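Local structure of peroxiredoxin 5 (Alvinella pompejana, 2XHF) at residues A[38-43]-A[79-84]. The protein probably reduces hydrogen peroxide and organic hydroperoxides as a thiol-dependent antioxidant enzyme of the peroxiredoxin family, built on a thioredoxin-like fold. Sequence-based numbering, arbitrary orientation.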
loop_
_atom_site.group_PDB
_atom_site.type_symbol
_atom_site.label_atom_id
_atom_site.label_comp_id
_atom_site.label_asym_id
_atom_site.label_seq_id
_atom_site.Cartn_x
_atom_site.Cartn_y
_atom_site.Cartn_z
ATOM N N ASP A 38 -4.155 18.998 -13.788
ATOM C CA ASP A 38 -5.418 19.529 -13.277
ATOM C C ASP A 38 -5.243 20.147 -11.904
ATOM O O ASP A 38 -5.973 21.053 -11.532
ATOM C CB ASP A 38 -6.494 18.446 -13.157
ATOM C CG ASP A 38 -6.992 17.932 -14.495
ATOM O OD1 ASP A 38 -6.655 18.492 -15.562
ATOM O OD2 ASP A 38 -7.778 16.961 -14.455
ATOM N N VAL A 39 -4.299 19.631 -11.123
ATOM C CA VAL A 39 -4.183 20.060 -9.739
ATOM C C VAL A 39 -3.643 21.492 -9.655
ATOM O O VAL A 39 -4.071 22.266 -8.802
ATOM C CB VAL A 39 -3.272 19.078 -8.947
ATOM C CG1 VAL A 39 -3.095 19.545 -7.511
ATOM C CG2 VAL A 39 -3.861 17.672 -9.000
ATOM N N PHE A 40 -2.720 21.845 -10.548
ATOM C CA PHE A 40 -2.024 23.133 -10.451
ATOM C C PHE A 40 -2.319 24.078 -11.626
ATOM O O PHE A 40 -1.751 25.142 -11.704
ATOM C CB PHE A 40 -0.510 22.932 -10.292
ATOM C CG PHE A 40 -0.141 22.052 -9.143
ATOM C CD1 PHE A 40 -0.127 22.556 -7.845
ATOM C CD2 PHE A 40 0.223 20.737 -9.359
ATOM C CE1 PHE A 40 0.216 21.752 -6.769
ATOM C CE2 PHE A 40 0.552 19.915 -8.280
ATOM C CZ PHE A 40 0.556 20.440 -6.988
ATOM N N ARG A 41 -3.224 23.697 -12.516
ATOM C CA ARG A 41 -3.557 24.577 -13.638
ATOM C C ARG A 41 -4.095 25.901 -13.116
ATOM O O ARG A 41 -5.033 25.927 -12.320
ATOM C CB ARG A 41 -4.613 23.926 -14.516
ATOM C CG ARG A 41 -4.954 24.733 -15.758
ATOM C CD ARG A 41 -5.827 23.986 -16.747
ATOM N NE ARG A 41 -5.148 22.814 -17.289
ATOM C CZ ARG A 41 -5.509 21.560 -17.037
ATOM N NH1 ARG A 41 -6.565 21.317 -16.274
ATOM N NH2 ARG A 41 -4.827 20.546 -17.564
ATOM N N GLY A 42 -3.507 26.996 -13.587
ATOM C CA GLY A 42 -3.996 28.326 -13.282
ATOM C C GLY A 42 -3.839 28.750 -11.829
ATOM O O GLY A 42 -4.490 29.715 -11.391
ATOM N N ARG A 43 -3.005 28.043 -11.072
ATOM C CA ARG A 43 -2.813 28.408 -9.674
ATOM C C ARG A 43 -1.425 28.027 -9.166
ATOM O O ARG A 43 -0.666 27.337 -9.844
ATOM C CB ARG A 43 -3.894 27.754 -8.816
ATOM C CG ARG A 43 -3.741 26.275 -8.775
ATOM C CD ARG A 43 -4.804 25.519 -7.968
ATOM N NE ARG A 43 -5.933 26.319 -7.516
ATOM C CZ ARG A 43 -7.200 26.067 -7.821
ATOM N NH1 ARG A 43 -7.515 25.047 -8.609
ATOM N NH2 ARG A 43 -8.158 26.846 -7.349
ATOM N N THR A 79 -3.130 25.043 -2.270
ATOM C CA THR A 79 -3.161 23.761 -2.958
ATOM C C THR A 79 -1.865 23.017 -2.691
ATOM O O THR A 79 -0.813 23.393 -3.193
ATOM C CB THR A 79 -3.355 23.949 -4.466
ATOM O OG1 THR A 79 -4.556 24.691 -4.697
ATOM C CG2 THR A 79 -3.455 22.593 -5.157
ATOM N N ILE A 80 -1.955 21.966 -1.882
ATOM C CA ILE A 80 -0.821 21.172 -1.445
ATOM C C ILE A 80 -1.126 19.732 -1.778
ATOM O O ILE A 80 -2.201 19.219 -1.438
ATOM C CB ILE A 80 -0.581 21.303 0.079
ATOM C CG1 ILE A 80 -0.523 22.758 0.492
ATOM C CG2 ILE A 80 0.685 20.540 0.517
ATOM C CD1 ILE A 80 -0.654 22.973 1.983
ATOM N N ALA A 81 -0.188 19.080 -2.445
ATOM C CA ALA A 81 -0.349 17.692 -2.825
ATOM C C ALA A 81 0.845 16.872 -2.389
ATOM O O ALA A 81 1.993 17.299 -2.539
ATOM C CB ALA A 81 -0.519 17.579 -4.331
ATOM N N CYS A 82 0.542 15.695 -1.851
ATOM C CA CYS A 82 1.535 14.694 -1.509
ATOM C C CYS A 82 1.411 13.570 -2.518
ATOM O O CYS A 82 0.314 13.094 -2.756
ATOM C CB CYS A 82 1.239 14.143 -0.125
ATOM S SG CYS A 82 2.301 12.774 0.403
ATOM N N ILE A 83 2.532 13.155 -3.107
ATOM C CA ILE A 83 2.524 12.113 -4.113
ATOM C C ILE A 83 3.410 10.946 -3.668
ATOM O O ILE A 83 4.496 11.145 -3.119
ATOM C CB ILE A 83 2.947 12.666 -5.497
ATOM C CG1 ILE A 83 2.721 11.655 -6.600
ATOM C CG2 ILE A 83 4.373 13.188 -5.514
ATOM C CD1 ILE A 83 2.568 12.322 -7.999
ATOM N N ALA A 84 2.929 9.735 -3.918
ATOM C CA ALA A 84 3.683 8.530 -3.615
ATOM C C ALA A 84 3.368 7.451 -4.621
ATOM O O ALA A 84 2.277 7.418 -5.188
ATOM C CB ALA A 84 3.313 8.038 -2.240
#
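Val39 meets Thr79 methyl to methyl, its CG1 lying 3.9 Å from Thr79 CG2 where the short helix 37-40 rests on one face of the central sheet. The branch is placed for this by a first torsion of 178°, CG1 anti to the backbone N, and the same methyl sits 3.7 Å above the centre of the Phe40 ring, a CH-pi contact. A branched residue suits this place because one methyl can touch both the ring and Thr79. The Phe40 side chain crosses that of Thr79 obliquely: Thr79 O lies at the edge of the ring, near its plane, 4.1 Å from CE1, while CZ packs against Ala81 CB at 4.0 Å. The single methyl of Ala81 lets the bulky ring, which also touches Leu47 of the adjoining strand 44-49, come close to the strand. Arg41 turns back to form a salt bridge with Asp38, NH1 to OD1 at 2.9 Å. Gly42 has the positive phi that favours glycine, within a type II turn closed by the bond from Arg43 N to Phe40 O (3.2 Å). Arg43 finally lays its aliphatic part across Thr79 at about a right angle, CD coming within 3.4 Å of OG1. Threonine serves both neighbours, its methyl facing Val39 and Phe40, its hydroxyl side facing the arginine. An alanine at Thr79 would probably leave a gap beside Val39 CG1 and Phe40 CE1 and deprive Arg43 CD of its closest neighbour on the strand. The chemistry is thus mainly apolar, implying that van der Waals fit joins helix and turn to strand 79-84.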